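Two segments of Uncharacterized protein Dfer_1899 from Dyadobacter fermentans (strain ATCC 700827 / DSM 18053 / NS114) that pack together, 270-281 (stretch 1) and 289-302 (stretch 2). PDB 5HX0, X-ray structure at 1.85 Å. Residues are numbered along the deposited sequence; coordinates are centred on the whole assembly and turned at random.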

# COMPACT_ATOMS: atom_id res chain seq x y z
N GLU A 270 -31.76 11.31 3.01
CA GLU A 270 -32.93 11.53 3.85
C GLU A 270 -33.45 12.93 3.59
O GLU A 270 -32.69 13.90 3.65
CB GLU A 270 -32.59 11.38 5.33
CG GLU A 270 -33.81 11.38 6.25
CD GLU A 270 -33.39 11.40 7.71
OE1 GLU A 270 -32.92 12.47 8.18
OE2 GLU A 270 -33.46 10.35 8.36
N THR A 271 -34.76 13.03 3.31
CA THR A 271 -35.36 14.32 2.97
C THR A 271 -35.72 15.09 4.24
O THR A 271 -35.75 14.52 5.33
CB THR A 271 -36.60 14.11 2.12
OG1 THR A 271 -37.63 13.54 2.95
CG2 THR A 271 -36.29 13.17 0.97
N PRO A 272 -35.99 16.40 4.12
CA PRO A 272 -36.38 17.16 5.32
C PRO A 272 -37.60 16.59 6.02
O PRO A 272 -37.64 16.60 7.26
CB PRO A 272 -36.61 18.57 4.77
CG PRO A 272 -35.62 18.66 3.59
CD PRO A 272 -35.65 17.28 2.98
N LYS A 273 -38.56 16.05 5.29
CA LYS A 273 -39.71 15.43 5.94
C LYS A 273 -39.43 14.02 6.44
O LYS A 273 -40.31 13.42 7.08
CB LYS A 273 -40.91 15.43 5.00
CG LYS A 273 -41.48 16.83 4.77
CD LYS A 273 -42.67 16.81 3.83
CE LYS A 273 -43.24 18.20 3.63
NZ LYS A 273 -44.21 18.23 2.50
N GLY A 274 -38.24 13.48 6.20
CA GLY A 274 -37.84 12.21 6.79
C GLY A 274 -38.01 11.00 5.90
O GLY A 274 -37.84 9.87 6.39
N ASP A 275 -38.35 11.19 4.63
CA ASP A 275 -38.32 10.08 3.68
C ASP A 275 -36.87 9.66 3.46
O ASP A 275 -35.95 10.50 3.46
CB ASP A 275 -38.94 10.49 2.34
CG ASP A 275 -40.45 10.54 2.39
OD1 ASP A 275 -41.04 10.36 3.49
OD2 ASP A 275 -41.05 10.77 1.31
N VAL A 276 -36.67 8.36 3.29
CA VAL A 276 -35.38 7.79 2.89
C VAL A 276 -35.48 7.44 1.41
O VAL A 276 -36.33 6.64 1.00
CB VAL A 276 -35.05 6.54 3.72
CG1 VAL A 276 -33.76 5.89 3.22
CG2 VAL A 276 -34.98 6.88 5.22
N VAL A 277 -34.59 8.01 0.60
CA VAL A 277 -34.59 7.82 -0.85
C VAL A 277 -33.26 7.21 -1.27
O VAL A 277 -32.20 7.64 -0.80
CB VAL A 277 -34.84 9.17 -1.56
CG1 VAL A 277 -34.52 9.06 -3.00
CG2 VAL A 277 -36.30 9.60 -1.36
N ALA A 278 -33.31 6.22 -2.16
CA ALA A 278 -32.11 5.60 -2.72
C ALA A 278 -32.10 5.78 -4.24
O ALA A 278 -33.09 5.48 -4.90
CB ALA A 278 -32.02 4.11 -2.36
N PHE A 279 -30.97 6.24 -4.78
CA PHE A 279 -30.80 6.47 -6.21
C PHE A 279 -29.90 5.38 -6.79
O PHE A 279 -28.74 5.26 -6.39
CB PHE A 279 -30.20 7.86 -6.48
CG PHE A 279 -31.00 9.00 -5.91
CD1 PHE A 279 -32.16 9.46 -6.57
CD2 PHE A 279 -30.60 9.63 -4.74
CE1 PHE A 279 -32.90 10.54 -6.06
CE2 PHE A 279 -31.35 10.71 -4.21
CZ PHE A 279 -32.50 11.16 -4.88
N LEU A 280 -30.42 4.61 -7.75
CA LEU A 280 -29.92 3.27 -8.04
C LEU A 280 -29.41 3.12 -9.47
O LEU A 280 -30.11 3.45 -10.43
CB LEU A 280 -31.02 2.24 -7.78
CG LEU A 280 -31.83 2.43 -6.50
CD1 LEU A 280 -33.02 1.50 -6.51
CD2 LEU A 280 -30.95 2.16 -5.28
N ARG A 281 -28.19 2.60 -9.60
CA ARG A 281 -27.67 2.12 -10.88
C ARG A 281 -28.21 0.71 -11.16
O ARG A 281 -28.30 -0.13 -10.26
CB ARG A 281 -26.14 2.08 -10.84
CG ARG A 281 -25.50 1.36 -12.04
CD ARG A 281 -23.97 1.36 -11.92
NE ARG A 281 -23.36 0.62 -13.03
CZ ARG A 281 -22.06 0.61 -13.31
NH1 ARG A 281 -21.20 1.29 -12.56
NH2 ARG A 281 -21.60 -0.06 -14.36
N ALA A 289 -31.75 4.92 -14.76
CA ALA A 289 -31.49 5.27 -13.37
C ALA A 289 -32.79 5.14 -12.58
O ALA A 289 -33.84 5.65 -13.00
CB ALA A 289 -30.94 6.69 -13.28
N CYS A 290 -32.75 4.46 -11.44
CA CYS A 290 -33.98 4.18 -10.70
C CYS A 290 -33.95 4.78 -9.30
O CYS A 290 -32.91 5.24 -8.81
CB CYS A 290 -34.23 2.66 -10.62
SG CYS A 290 -34.63 1.96 -12.25
N ILE A 291 -35.11 4.76 -8.66
CA ILE A 291 -35.26 5.33 -7.32
C ILE A 291 -36.14 4.41 -6.50
O ILE A 291 -37.07 3.78 -7.04
CB ILE A 291 -35.83 6.77 -7.39
CG1 ILE A 291 -35.80 7.45 -6.02
CG2 ILE A 291 -37.26 6.76 -7.99
CD1 ILE A 291 -36.19 8.94 -6.05
N ALA A 292 -35.84 4.28 -5.22
CA ALA A 292 -36.72 3.59 -4.28
C ALA A 292 -36.85 4.45 -3.03
O ALA A 292 -35.90 5.13 -2.63
CB ALA A 292 -36.19 2.19 -3.94
N ARG A 293 -38.04 4.43 -2.42
CA ARG A 293 -38.37 5.33 -1.32
C ARG A 293 -38.93 4.56 -0.12
O ARG A 293 -39.66 3.57 -0.28
CB ARG A 293 -39.37 6.41 -1.79
CG ARG A 293 -39.77 7.40 -0.71
CD ARG A 293 -40.75 8.46 -1.27
NE ARG A 293 -40.15 9.19 -2.39
CZ ARG A 293 -39.64 10.42 -2.31
NH1 ARG A 293 -39.65 11.07 -1.15
NH2 ARG A 293 -39.12 11.00 -3.39
N SER A 294 -38.59 5.03 1.08
CA SER A 294 -39.18 4.56 2.33
C SER A 294 -39.82 5.73 3.06
O SER A 294 -39.18 6.77 3.25
CB SER A 294 -38.14 3.90 3.24
OG SER A 294 -38.69 3.64 4.53
N VAL A 295 -41.07 5.55 3.49
CA VAL A 295 -41.74 6.58 4.28
C VAL A 295 -41.84 6.21 5.75
O VAL A 295 -42.46 6.96 6.52
CB VAL A 295 -43.14 6.89 3.72
CG1 VAL A 295 -43.05 7.39 2.27
CG2 VAL A 295 -44.04 5.67 3.84
N ASP A 296 -41.26 5.09 6.18
CA ASP A 296 -41.35 4.66 7.57
C ASP A 296 -39.97 4.54 8.20
O ASP A 296 -39.71 3.65 9.02
CB ASP A 296 -42.12 3.35 7.69
CG ASP A 296 -41.53 2.24 6.84
OD1 ASP A 296 -40.36 2.36 6.41
OD2 ASP A 296 -42.25 1.24 6.61
N GLY A 297 -39.06 5.42 7.80
CA GLY A 297 -37.75 5.47 8.40
C GLY A 297 -36.82 4.35 7.98
O GLY A 297 -35.90 4.03 8.73
N GLY A 298 -37.05 3.73 6.82
CA GLY A 298 -36.19 2.67 6.35
C GLY A 298 -36.62 1.27 6.72
O GLY A 298 -35.89 0.32 6.44
N LYS A 299 -37.79 1.11 7.34
CA LYS A 299 -38.28 -0.22 7.72
C LYS A 299 -38.80 -0.99 6.51
O LYS A 299 -38.64 -2.22 6.45
CB LYS A 299 -39.38 -0.10 8.78
CG LYS A 299 -38.90 0.50 10.10
CD LYS A 299 -40.06 0.81 11.03
CE LYS A 299 -39.56 1.18 12.42
NZ LYS A 299 -38.80 0.05 13.03
N THR A 300 -39.44 -0.32 5.55
CA THR A 300 -39.89 -0.94 4.32
C THR A 300 -39.73 0.07 3.20
O THR A 300 -39.89 1.28 3.40
CB THR A 300 -41.37 -1.38 4.36
OG1 THR A 300 -42.19 -0.23 4.52
CG2 THR A 300 -41.66 -2.36 5.49
N PHE A 301 -39.45 -0.43 2.00
CA PHE A 301 -39.38 0.39 0.81
C PHE A 301 -40.51 0.02 -0.14
O PHE A 301 -40.80 -1.16 -0.35
CB PHE A 301 -38.03 0.25 0.11
CG PHE A 301 -36.92 1.01 0.78
CD1 PHE A 301 -36.38 0.57 1.97
CD2 PHE A 301 -36.43 2.19 0.23
CE1 PHE A 301 -35.38 1.27 2.60
CE2 PHE A 301 -35.43 2.91 0.86
CZ PHE A 301 -34.90 2.45 2.05
N THR A 302 -41.16 1.04 -0.70
CA THR A 302 -42.15 0.84 -1.75
C THR A 302 -41.44 0.43 -3.04
O THR A 302 -40.21 0.37 -3.12
CB THR A 302 -42.99 2.10 -1.94
OG1 THR A 302 -42.15 3.21 -2.24
CG2 THR A 302 -43.80 2.41 -0.70
O HOH W 1 -38.82 7.45 5.98

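How do the two backbones lie against each other? Strands 276-281 and 289-294 run antiparallel, their N-to-C directions 154° apart and their axes approaching to 4.6 Å. Three hydrogen-bonded pairs alternate with two that are not. In Val-276 with Ser-294, each residue donates to the other: Val-276 N to Ser-294 O at 3.0 Å, and Ser-294 N to Val-276 O at 2.8 Å. Ala-278 with Ala-292 and Leu-280 with Cys-290 repeat the pattern, with Ala-278 N to Ala-292 O and Leu-280 N to Cys-290 O both at 2.8 Å. Between them, Val-277 faces Arg-293 and Phe-279 faces Ile-291, and here CA-H...O contacts fill in, such as Ile-291 CA to Ala-278 O at 3.3 Å.

What meets on the face that carries Val-277, Phe-279, Ile-291 and Arg-293? Ile-291 extends its chain with both chi angles t, so that its terminal methyl serves two neighbours: CD1 lies 3.5 Å from Val-277 CG1 and 3.7 Å from Phe-279 CE1. These contacts are purely apolar and buried. Arg-293 adds charge beside them. Its NH1 donates to Asp-275 OD2 at 2.8 Å, a salt bridge in which the carboxylate oxygen sits at the edge of the guanidinium, near its plane, where the N-H groups point. Val-277 CG2 packs over one flat face, 3.6 Å from Arg-293 CZ, where carbon can lie against the guanidinium without competing for its N-H groups.

What fills the other face? Here Val-276, Ala-278 and Leu-280 lie alongside Ser-294, Ala-292 and Cys-290. Leu-280 reaches diagonally across the pairing, its CD1 4.1 Å from Ala-292 CB. Further along, Val-276 CG1 meets Phe-301 CZ at 3.8 Å, bringing the loop after the second strand into the contact, while Val-276 CG2 approaches Gly-298 N at 4.1 Å.

How are the loops tied in beyond the paired strands? Thr-271 to Gly-274 form a type I turn, closed by Gly-274 N to Thr-271 O at 2.8 Å, and Asp-275 N also donates to Thr-271 OG1 at 3.0 Å. In the other stretch, Gly-298 N donates to Ser-294 OG at 2.8 Å, which links the loop to the end of the strand. A water joins the two sides: it donates to Gly-274 O at 2.6 Å and to Ser-294 O at 2.8 Å, and its oxygen accepts from Gly-297 N at 2.7 Å, extending the hydrogen bonding past the Val-276 with Ser-294 pair.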